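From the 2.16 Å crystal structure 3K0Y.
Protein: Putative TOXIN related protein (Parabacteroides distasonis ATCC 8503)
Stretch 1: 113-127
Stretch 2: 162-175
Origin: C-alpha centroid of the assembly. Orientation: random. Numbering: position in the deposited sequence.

Stretch 1 113-127: MWIGDGYLNIYFETL
Stretch 2 162-175: YTIGAGRVAFNLSS

Neighbouring antiparallel strands show how a regular backbone ladder sets the stage for individual side-chain contacts, and the pairing of 119-127 with 163-172 is a clear example. The strand directions differ by 165°, and the axes approach to 4.4 Å. Both chains are extended, with phi from about -73° to -163°. Tyr119 faces Asn172 and Leu127 faces Ile164, with the register unbroken between them. Hydrogen-bonded pairs alternate with non-hydrogen-bonded ones: Leu120 N to Phe171 O is 2.9 Å and Phe171 N to Leu120 O 2.8 Å, and the reciprocal pattern recurs at Ile122-Val169, Phe124-Gly167 and Thr126-Gly165.

Leu173, which has the largest covered area (70 Å²), extends the ladder towards the type I' turn Gly116-Tyr119. Its N donates to Gly118 O at 2.9 Å. Its side chain (chi1 m, chi2 t) points toward the first stretch, placing CD1 4.1 Å from Leu120 CB and 4.5 Å from Ile115 CG1.

Arg168 and Tyr123 follow, paired on the face that also carries Asn121 and Glu125. Arg168 is m at chi1, t at chi2 and chi3, with chi4 -81°; Tyr123 has chi1 180° and chi2 89°. Arg168 CG meets the tyrosine ring edge, 3.8 Å from Tyr123 CD1. Further out, Arg168 NH1 lies 3.9 Å from Trp114 CH2, near the indole plane, and donates to a water (2.8 Å from NH1) that in turn donates to Ile122 O at 3.0 Å. The tyrosine also reaches diagonally, bringing Tyr123 OH within 3.0 Å of Ala166 CB.

On the other face, Ile122 CB packs 3.7 Å from Val169 CG1. Phe124 (chi1 p, chi2 -85°) lays one ring face over Gly167 CA; an ideal CB there would clash, 3.0 Å from Phe124 CZ, so the absent side chain makes room for the ring.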

# COMPACT_ATOMS: atom_id res chain seq x y z
N MSE A 113 -4.44 -8.34 -1.42
CA MSE A 113 -3.50 -7.47 -2.13
C MSE A 113 -4.24 -6.80 -3.26
O MSE A 113 -4.84 -7.46 -4.06
CB MSE A 113 -2.36 -8.29 -2.72
CG MSE A 113 -1.26 -7.39 -3.17
SE MSE A 113 0.34 -8.21 -3.95
CE MSE A 113 0.89 -9.39 -2.60
N TRP A 114 -4.22 -5.47 -3.35
CA TRP A 114 -4.93 -4.83 -4.45
C TRP A 114 -4.35 -3.49 -4.83
O TRP A 114 -3.74 -2.84 -4.00
CB TRP A 114 -6.42 -4.69 -4.10
CG TRP A 114 -6.75 -3.63 -3.11
CD1 TRP A 114 -7.25 -2.39 -3.38
CD2 TRP A 114 -6.58 -3.69 -1.69
NE1 TRP A 114 -7.42 -1.69 -2.23
CE2 TRP A 114 -7.00 -2.45 -1.17
CE3 TRP A 114 -6.16 -4.68 -0.80
CZ2 TRP A 114 -7.01 -2.17 0.18
CZ3 TRP A 114 -6.17 -4.38 0.58
CH2 TRP A 114 -6.60 -3.15 1.03
N ILE A 115 -4.55 -3.08 -6.09
CA ILE A 115 -4.19 -1.76 -6.56
C ILE A 115 -5.34 -0.80 -6.33
O ILE A 115 -6.47 -1.11 -6.65
CB ILE A 115 -3.78 -1.75 -8.06
CG1 ILE A 115 -2.52 -2.60 -8.27
CG2 ILE A 115 -3.45 -0.29 -8.50
CD1 ILE A 115 -2.14 -2.75 -9.76
N GLY A 116 -5.06 0.34 -5.70
CA GLY A 116 -6.08 1.34 -5.45
C GLY A 116 -5.42 2.71 -5.33
O GLY A 116 -4.42 2.87 -4.58
N ASP A 117 -5.94 3.67 -6.09
CA ASP A 117 -5.47 5.04 -6.14
C ASP A 117 -3.93 5.11 -6.35
O ASP A 117 -3.27 5.91 -5.74
CB ASP A 117 -5.90 5.79 -4.85
CG ASP A 117 -5.56 7.28 -4.90
OD1 ASP A 117 -5.85 7.91 -5.93
OD2 ASP A 117 -4.96 7.84 -3.94
N GLY A 118 -3.39 4.27 -7.23
CA GLY A 118 -1.93 4.29 -7.59
C GLY A 118 -1.01 3.66 -6.53
O GLY A 118 0.23 3.72 -6.62
N TYR A 119 -1.62 3.01 -5.54
CA TYR A 119 -0.87 2.30 -4.53
C TYR A 119 -1.09 0.83 -4.67
O TYR A 119 -2.17 0.40 -5.07
CB TYR A 119 -1.31 2.70 -3.13
CG TYR A 119 -1.03 4.13 -2.81
CD1 TYR A 119 -1.92 5.11 -3.19
CD2 TYR A 119 0.13 4.50 -2.12
CE1 TYR A 119 -1.69 6.44 -2.91
CE2 TYR A 119 0.38 5.83 -1.84
CZ TYR A 119 -0.54 6.78 -2.23
OH TYR A 119 -0.31 8.07 -1.97
N LEU A 120 -0.08 0.06 -4.29
CA LEU A 120 -0.27 -1.34 -3.99
C LEU A 120 -0.59 -1.43 -2.49
O LEU A 120 0.25 -1.09 -1.67
CB LEU A 120 0.98 -2.14 -4.32
CG LEU A 120 0.92 -3.63 -4.03
CD1 LEU A 120 -0.07 -4.33 -5.03
CD2 LEU A 120 2.26 -4.34 -3.99
N ASN A 121 -1.73 -2.00 -2.17
CA ASN A 121 -2.24 -2.15 -0.85
C ASN A 121 -2.15 -3.60 -0.42
O ASN A 121 -2.51 -4.49 -1.18
CB ASN A 121 -3.68 -1.70 -0.81
CG ASN A 121 -3.85 -0.26 -1.17
OD1 ASN A 121 -3.66 0.62 -0.33
ND2 ASN A 121 -4.21 0.02 -2.43
N ILE A 122 -1.67 -3.83 0.79
CA ILE A 122 -1.51 -5.13 1.30
C ILE A 122 -2.02 -5.22 2.72
O ILE A 122 -1.79 -4.33 3.51
CB ILE A 122 -0.03 -5.58 1.28
CG1 ILE A 122 0.55 -5.51 -0.12
CG2 ILE A 122 0.06 -7.02 1.78
CD1 ILE A 122 2.06 -5.87 -0.22
N TYR A 123 -2.77 -6.29 2.99
CA TYR A 123 -3.11 -6.78 4.32
C TYR A 123 -2.45 -8.14 4.44
O TYR A 123 -2.77 -9.06 3.67
CB TYR A 123 -4.63 -6.95 4.48
CG TYR A 123 -5.08 -7.47 5.85
CD1 TYR A 123 -5.35 -6.60 6.90
CD2 TYR A 123 -5.23 -8.84 6.07
CE1 TYR A 123 -5.79 -7.08 8.17
CE2 TYR A 123 -5.65 -9.35 7.32
CZ TYR A 123 -5.92 -8.45 8.36
OH TYR A 123 -6.31 -8.96 9.57
N PHE A 124 -1.56 -8.30 5.41
CA PHE A 124 -0.73 -9.52 5.53
C PHE A 124 -0.68 -9.95 6.97
O PHE A 124 -0.99 -9.16 7.89
CB PHE A 124 0.69 -9.29 4.98
CG PHE A 124 1.56 -8.36 5.84
CD1 PHE A 124 1.49 -7.00 5.68
CD2 PHE A 124 2.41 -8.88 6.81
CE1 PHE A 124 2.25 -6.15 6.49
CE2 PHE A 124 3.17 -8.02 7.64
CZ PHE A 124 3.09 -6.68 7.46
N GLU A 125 -0.31 -11.20 7.19
CA GLU A 125 -0.14 -11.68 8.54
C GLU A 125 1.21 -12.30 8.69
O GLU A 125 1.81 -12.76 7.74
CB GLU A 125 -1.18 -12.75 8.89
CG GLU A 125 -2.61 -12.28 8.97
CD GLU A 125 -3.59 -13.45 9.14
OE1 GLU A 125 -3.78 -14.28 8.19
OE2 GLU A 125 -4.14 -13.54 10.25
N THR A 126 1.70 -12.33 9.91
CA THR A 126 2.99 -12.94 10.19
C THR A 126 3.05 -13.18 11.68
O THR A 126 2.04 -13.02 12.36
CB THR A 126 4.14 -12.05 9.63
OG1 THR A 126 5.38 -12.76 9.65
CG2 THR A 126 4.26 -10.74 10.37
N LEU A 127 4.21 -13.59 12.18
CA LEU A 127 4.40 -13.85 13.60
C LEU A 127 5.19 -12.69 14.20
O LEU A 127 6.17 -12.22 13.59
CB LEU A 127 5.15 -15.19 13.79
CG LEU A 127 4.40 -16.46 13.35
CD1 LEU A 127 5.34 -17.65 13.11
CD2 LEU A 127 3.36 -16.84 14.43
N TYR A 162 5.80 -15.03 18.90
CA TYR A 162 4.89 -15.37 20.00
C TYR A 162 3.43 -15.47 19.54
O TYR A 162 2.70 -16.37 19.97
CB TYR A 162 4.96 -14.32 21.11
CG TYR A 162 6.28 -14.19 21.87
CD1 TYR A 162 7.19 -15.26 22.00
CD2 TYR A 162 6.59 -12.99 22.53
CE1 TYR A 162 8.40 -15.11 22.75
CE2 TYR A 162 7.77 -12.83 23.25
CZ TYR A 162 8.67 -13.88 23.36
OH TYR A 162 9.82 -13.67 24.10
N THR A 163 2.97 -14.54 18.70
CA THR A 163 1.62 -14.61 18.16
C THR A 163 1.50 -14.22 16.71
O THR A 163 2.40 -13.59 16.15
CB THR A 163 0.57 -13.78 18.98
OG1 THR A 163 1.09 -12.48 19.29
CG2 THR A 163 0.19 -14.50 20.25
N ILE A 164 0.40 -14.64 16.10
CA ILE A 164 -0.02 -14.20 14.79
C ILE A 164 -0.60 -12.80 14.95
O ILE A 164 -1.35 -12.55 15.89
CB ILE A 164 -1.06 -15.15 14.16
CG1 ILE A 164 -0.60 -16.61 14.30
CG2 ILE A 164 -1.30 -14.81 12.69
CD1 ILE A 164 -1.22 -17.60 13.27
N GLY A 165 -0.19 -11.88 14.05
CA GLY A 165 -0.74 -10.52 13.99
C GLY A 165 -0.88 -10.06 12.54
O GLY A 165 -0.15 -10.52 11.66
N ALA A 166 -1.81 -9.14 12.31
CA ALA A 166 -2.02 -8.58 10.99
C ALA A 166 -1.36 -7.20 10.86
O ALA A 166 -1.13 -6.48 11.84
CB ALA A 166 -3.51 -8.54 10.64
N GLY A 167 -0.99 -6.86 9.63
CA GLY A 167 -0.48 -5.56 9.32
C GLY A 167 -0.98 -5.08 7.97
O GLY A 167 -1.19 -5.87 7.06
N ARG A 168 -1.03 -3.76 7.84
CA ARG A 168 -1.38 -3.10 6.61
C ARG A 168 -0.25 -2.20 6.12
O ARG A 168 0.49 -1.59 6.90
CB ARG A 168 -2.63 -2.30 6.80
CG ARG A 168 -3.89 -3.10 7.01
CD ARG A 168 -5.04 -2.14 7.17
NE ARG A 168 -6.33 -2.80 7.23
CZ ARG A 168 -7.04 -3.22 6.20
NH1 ARG A 168 -6.64 -3.08 4.93
NH2 ARG A 168 -8.19 -3.78 6.46
N VAL A 169 -0.10 -2.13 4.82
CA VAL A 169 0.86 -1.25 4.18
C VAL A 169 0.31 -0.80 2.82
O VAL A 169 -0.52 -1.50 2.19
CB VAL A 169 2.24 -1.98 4.06
CG1 VAL A 169 2.13 -3.24 3.11
CG2 VAL A 169 3.34 -1.03 3.62
N ALA A 170 0.79 0.33 2.35
CA ALA A 170 0.53 0.84 1.01
C ALA A 170 1.83 1.32 0.41
O ALA A 170 2.60 2.00 1.10
CB ALA A 170 -0.47 2.00 1.09
N PHE A 171 2.08 0.92 -0.84
CA PHE A 171 3.28 1.34 -1.58
C PHE A 171 2.90 2.22 -2.79
O PHE A 171 2.07 1.85 -3.63
CB PHE A 171 4.08 0.12 -2.06
CG PHE A 171 4.61 -0.74 -0.93
CD1 PHE A 171 5.71 -0.33 -0.19
CD2 PHE A 171 4.05 -1.97 -0.64
CE1 PHE A 171 6.21 -1.13 0.83
CE2 PHE A 171 4.59 -2.78 0.37
CZ PHE A 171 5.63 -2.37 1.10
N ASN A 172 3.51 3.39 -2.87
CA ASN A 172 3.24 4.33 -3.93
C ASN A 172 3.89 3.76 -5.19
O ASN A 172 5.09 3.51 -5.22
CB ASN A 172 3.80 5.71 -3.55
CG ASN A 172 3.35 6.81 -4.46
OD1 ASN A 172 3.21 6.62 -5.66
ND2 ASN A 172 3.21 8.02 -3.91
N LEU A 173 3.09 3.54 -6.23
CA LEU A 173 3.60 2.97 -7.48
C LEU A 173 3.98 3.99 -8.53
O LEU A 173 4.27 3.64 -9.67
CB LEU A 173 2.58 2.01 -8.10
CG LEU A 173 2.21 0.83 -7.21
CD1 LEU A 173 1.14 -0.06 -7.85
CD2 LEU A 173 3.44 0.04 -6.86
N SER A 174 3.99 5.25 -8.16
CA SER A 174 4.13 6.29 -9.15
C SER A 174 5.53 6.31 -9.80
O SER A 174 5.70 6.97 -10.79
CB SER A 174 3.80 7.66 -8.53
OG SER A 174 4.79 8.04 -7.60
N SER A 175 6.50 5.60 -9.22
CA SER A 175 7.86 5.46 -9.73
C SER A 175 7.99 4.34 -10.75
O SER A 175 9.07 4.14 -11.28
CB SER A 175 8.83 5.17 -8.56
OG SER A 175 8.62 3.85 -8.04
O HOH W 1 -3.13 -0.36 2.29
O HOH W 2 -4.18 -2.54 3.74